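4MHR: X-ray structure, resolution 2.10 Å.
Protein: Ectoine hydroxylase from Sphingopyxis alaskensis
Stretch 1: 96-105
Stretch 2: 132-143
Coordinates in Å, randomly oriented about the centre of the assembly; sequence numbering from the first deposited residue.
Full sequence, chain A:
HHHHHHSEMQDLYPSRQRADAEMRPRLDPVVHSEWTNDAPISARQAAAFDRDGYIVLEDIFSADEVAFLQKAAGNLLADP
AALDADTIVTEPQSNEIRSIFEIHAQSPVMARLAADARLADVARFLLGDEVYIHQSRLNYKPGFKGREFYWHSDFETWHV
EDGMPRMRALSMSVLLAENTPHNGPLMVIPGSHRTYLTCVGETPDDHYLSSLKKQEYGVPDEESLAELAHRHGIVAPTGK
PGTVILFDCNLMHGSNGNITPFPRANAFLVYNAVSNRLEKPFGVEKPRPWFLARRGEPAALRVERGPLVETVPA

Stretch 1 (96-105) EIRSIFEIHA
Stretch 2 (132-143) YIHQSRLNYKPG

Strand 97-101 lies antiparallel to a second strand that runs through the paired residues to Lys141, their directions 157° apart and their axes approaching to 4.4 Å. The register pairs Ser99 with Asn139, Ile100 with Leu138 and Phe101 with Arg137, at CA-CA distances of 4.5, 5.0 and 4.3 Å.

Backbone hydrogen bonds fix this register. Ile100 N donates to Leu138 O and Leu138 N to Ile100 O, both at 2.8 Å; Tyr140 N reaches Arg98 O at 2.8 Å, and Glu102 N reaches Ser136 O at 3.0 Å. Between these rungs the CA atoms of Ser99 and Arg137 lie 3.1 Å from Leu138 O and Ile100 O, respectively, as CA-H...O contacts. Arg98 breaks from ideal strand geometry (phi/psi -111/-43), and Glu102 (64/30) turns the chain into the helix that begins at Ile103.

On the face carrying Ser99, Phe101, Arg137 and Asn139, Arg137 (m, t, p) reaches out along this face so that NH2 donates to Ser99 OG at 2.8 Å. Phe101 (m, chi2 -88°) places CZ over one face of that guanidinium and CE1 3.5 Å from Arg137 CG, so one long side chain serves both a polar and an aromatic neighbour.

The opposite face is aliphatic and buried: Ile100 (m, t) sets CD1 4.3 Å from Leu138 CD2, while Ile103 (p, t) brings CG2 to 3.7 Å from Leu138 CB.

At the helix start, buried Ser136 (p) points toward stretch 1, its OG hydrogen-bonded to His104 ND1 at 2.7 Å. His104 (p, chi2 -70°) offers its ring edge to that hydroxyl and a face to Ile133, whose CG2 sits 3.4 Å from the His104 ring centroid. One water accepts from Ser136 N at 2.9 Å and donates to Glu102 OE2 at 2.7 Å. At the other end, Pro142 CD covers the Arg98 guanidinium, 3.4 Å from Arg98 NE.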

# COMPACT_ATOMS: atom_id res chain seq x y z
N GLU A 96 -9.62 -11.72 -17.79
CA GLU A 96 -8.67 -10.57 -17.89
C GLU A 96 -8.09 -10.27 -16.52
O GLU A 96 -8.85 -10.13 -15.52
CB GLU A 96 -9.38 -9.28 -18.38
N ILE A 97 -6.77 -10.22 -16.45
CA ILE A 97 -6.05 -10.03 -15.16
C ILE A 97 -6.24 -8.58 -14.65
O ILE A 97 -6.24 -7.63 -15.43
CB ILE A 97 -4.58 -10.44 -15.26
CG1 ILE A 97 -4.49 -11.95 -15.47
CG2 ILE A 97 -3.80 -10.18 -13.97
CD1 ILE A 97 -3.10 -12.46 -15.76
N ARG A 98 -6.57 -8.46 -13.37
CA ARG A 98 -6.59 -7.15 -12.70
C ARG A 98 -5.47 -7.00 -11.64
O ARG A 98 -4.84 -5.93 -11.59
CB ARG A 98 -7.93 -6.86 -12.11
CG ARG A 98 -9.04 -6.64 -13.17
CD ARG A 98 -8.94 -5.30 -13.96
NE ARG A 98 -9.80 -5.33 -15.17
CZ ARG A 98 -9.35 -5.70 -16.37
NH1 ARG A 98 -8.10 -6.08 -16.53
NH2 ARG A 98 -10.16 -5.72 -17.42
N SER A 99 -5.24 -8.04 -10.83
CA SER A 99 -4.11 -8.12 -9.85
C SER A 99 -3.42 -9.50 -9.79
O SER A 99 -4.07 -10.56 -9.88
CB SER A 99 -4.56 -7.85 -8.43
OG SER A 99 -5.29 -6.67 -8.32
N ILE A 100 -2.11 -9.44 -9.62
CA ILE A 100 -1.25 -10.56 -9.25
C ILE A 100 -0.62 -10.33 -7.84
O ILE A 100 0.16 -9.37 -7.65
CB ILE A 100 -0.14 -10.75 -10.26
CG1 ILE A 100 -0.66 -10.88 -11.70
CG2 ILE A 100 0.69 -12.00 -9.94
CD1 ILE A 100 0.45 -10.75 -12.75
N PHE A 101 -1.03 -11.13 -6.86
CA PHE A 101 -0.50 -11.08 -5.47
C PHE A 101 0.80 -11.83 -5.38
O PHE A 101 1.12 -12.63 -6.26
CB PHE A 101 -1.52 -11.68 -4.49
CG PHE A 101 -2.68 -10.77 -4.18
CD1 PHE A 101 -2.60 -9.86 -3.14
CD2 PHE A 101 -3.84 -10.80 -4.95
CE1 PHE A 101 -3.66 -9.04 -2.84
CE2 PHE A 101 -4.90 -9.95 -4.66
CZ PHE A 101 -4.81 -9.07 -3.60
N GLU A 102 1.60 -11.54 -4.36
CA GLU A 102 2.87 -12.23 -4.13
C GLU A 102 3.88 -12.01 -5.22
O GLU A 102 4.77 -12.86 -5.50
CB GLU A 102 2.64 -13.74 -3.90
CG GLU A 102 1.95 -14.06 -2.60
CD GLU A 102 2.95 -13.85 -1.45
OE1 GLU A 102 3.95 -14.60 -1.41
OE2 GLU A 102 2.78 -12.91 -0.64
N ILE A 103 3.82 -10.85 -5.86
CA ILE A 103 4.81 -10.60 -6.90
C ILE A 103 6.24 -10.56 -6.42
O ILE A 103 7.17 -10.82 -7.19
CB ILE A 103 4.61 -9.31 -7.70
CG1 ILE A 103 4.43 -8.09 -6.78
CG2 ILE A 103 3.47 -9.45 -8.65
CD1 ILE A 103 4.45 -6.80 -7.58
N HIS A 104 6.43 -10.20 -5.17
CA HIS A 104 7.75 -10.14 -4.63
C HIS A 104 8.31 -11.56 -4.48
O HIS A 104 9.51 -11.71 -4.43
CB HIS A 104 7.74 -9.41 -3.27
CG HIS A 104 7.12 -10.22 -2.17
ND1 HIS A 104 5.77 -10.50 -2.11
CD2 HIS A 104 7.67 -10.87 -1.12
CE1 HIS A 104 5.52 -11.24 -1.05
NE2 HIS A 104 6.65 -11.46 -0.43
N ALA A 105 7.44 -12.57 -4.40
CA ALA A 105 7.88 -13.97 -4.26
C ALA A 105 7.99 -14.66 -5.62
O ALA A 105 8.82 -15.50 -5.77
CB ALA A 105 6.97 -14.75 -3.34
N TYR A 132 9.63 -6.77 6.67
CA TYR A 132 9.43 -7.85 5.72
C TYR A 132 8.19 -7.48 4.91
O TYR A 132 7.47 -6.49 5.23
CB TYR A 132 9.28 -9.19 6.48
CG TYR A 132 7.96 -9.31 7.19
CD1 TYR A 132 7.75 -8.69 8.42
CD2 TYR A 132 6.93 -9.98 6.63
CE1 TYR A 132 6.55 -8.78 9.04
CE2 TYR A 132 5.68 -10.06 7.27
CZ TYR A 132 5.52 -9.47 8.46
OH TYR A 132 4.32 -9.49 9.14
N ILE A 133 7.98 -8.22 3.82
CA ILE A 133 6.86 -8.00 2.90
C ILE A 133 5.62 -8.69 3.41
O ILE A 133 5.58 -9.88 3.43
CB ILE A 133 7.16 -8.43 1.45
CG1 ILE A 133 8.40 -7.68 0.94
CG2 ILE A 133 5.95 -8.14 0.55
CD1 ILE A 133 8.27 -6.17 0.97
N HIS A 134 4.64 -7.92 3.90
CA HIS A 134 3.37 -8.49 4.39
C HIS A 134 2.51 -8.96 3.18
O HIS A 134 1.79 -9.92 3.25
CB HIS A 134 2.63 -7.45 5.24
CG HIS A 134 1.17 -7.72 5.46
ND1 HIS A 134 0.69 -8.61 6.40
CD2 HIS A 134 0.08 -7.13 4.91
CE1 HIS A 134 -0.63 -8.58 6.41
NE2 HIS A 134 -1.03 -7.69 5.52
N GLN A 135 2.57 -8.22 2.09
CA GLN A 135 1.73 -8.48 0.93
C GLN A 135 2.34 -7.70 -0.17
O GLN A 135 2.86 -6.61 0.08
CB GLN A 135 0.33 -7.93 1.17
CG GLN A 135 -0.61 -8.08 -0.02
CD GLN A 135 -1.89 -7.33 0.22
OE1 GLN A 135 -2.09 -6.19 -0.26
NE2 GLN A 135 -2.75 -7.92 1.02
N SER A 136 2.21 -8.18 -1.40
CA SER A 136 2.56 -7.42 -2.60
C SER A 136 1.55 -7.66 -3.71
O SER A 136 0.84 -8.70 -3.70
CB SER A 136 3.95 -7.76 -3.09
OG SER A 136 4.07 -9.08 -3.60
N ARG A 137 1.43 -6.72 -4.65
CA ARG A 137 0.46 -6.94 -5.76
C ARG A 137 0.92 -6.14 -6.91
O ARG A 137 1.32 -4.99 -6.71
CB ARG A 137 -0.94 -6.38 -5.55
CG ARG A 137 -1.65 -6.56 -4.28
CD ARG A 137 -2.73 -5.48 -4.13
NE ARG A 137 -3.81 -5.65 -5.07
CZ ARG A 137 -5.12 -5.67 -4.77
NH1 ARG A 137 -5.55 -5.53 -3.52
NH2 ARG A 137 -6.00 -5.84 -5.75
N LEU A 138 0.76 -6.71 -8.10
CA LEU A 138 0.87 -5.99 -9.36
C LEU A 138 -0.56 -5.76 -9.82
O LEU A 138 -1.38 -6.72 -9.96
CB LEU A 138 1.73 -6.69 -10.38
CG LEU A 138 1.68 -6.10 -11.81
CD1 LEU A 138 2.08 -4.66 -11.92
CD2 LEU A 138 2.47 -6.95 -12.78
N ASN A 139 -0.88 -4.49 -9.97
CA ASN A 139 -2.23 -4.06 -10.36
C ASN A 139 -2.28 -3.44 -11.74
O ASN A 139 -1.39 -2.66 -12.10
CB ASN A 139 -2.74 -3.02 -9.40
CG ASN A 139 -2.80 -3.52 -7.99
OD1 ASN A 139 -2.24 -2.92 -7.04
ND2 ASN A 139 -3.49 -4.63 -7.83
N TYR A 140 -3.36 -3.75 -12.46
CA TYR A 140 -3.66 -3.19 -13.79
C TYR A 140 -5.12 -2.85 -13.87
O TYR A 140 -6.00 -3.69 -13.62
CB TYR A 140 -3.37 -4.18 -14.84
CG TYR A 140 -3.72 -3.68 -16.22
CD1 TYR A 140 -4.96 -4.01 -16.83
CD2 TYR A 140 -2.83 -2.89 -16.89
CE1 TYR A 140 -5.24 -3.54 -18.09
CE2 TYR A 140 -3.12 -2.41 -18.14
CZ TYR A 140 -4.29 -2.75 -18.74
OH TYR A 140 -4.50 -2.27 -19.98
N LYS A 141 -5.39 -1.59 -14.15
CA LYS A 141 -6.78 -1.08 -14.18
C LYS A 141 -6.91 -0.54 -15.61
O LYS A 141 -6.24 0.47 -15.95
CB LYS A 141 -6.96 0.04 -13.15
CG LYS A 141 -8.15 0.99 -13.36
CD LYS A 141 -7.97 2.32 -12.63
CE LYS A 141 -9.27 2.83 -12.04
NZ LYS A 141 -9.00 3.63 -10.80
N PRO A 142 -7.66 -1.24 -16.45
CA PRO A 142 -7.73 -0.79 -17.85
C PRO A 142 -8.40 0.56 -18.04
O PRO A 142 -9.17 1.01 -17.21
CB PRO A 142 -8.62 -1.85 -18.50
CG PRO A 142 -9.54 -2.25 -17.39
CD PRO A 142 -8.63 -2.33 -16.20
N GLY A 143 -8.13 1.14 -19.18
CA GLY A 143 -8.90 2.26 -19.67
C GLY A 143 -10.32 1.87 -19.94
O GLY A 143 -10.63 0.67 -20.02
O HOH W 1 1.14 -10.86 -1.24
O HOH W 2 7.69 -11.42 2.70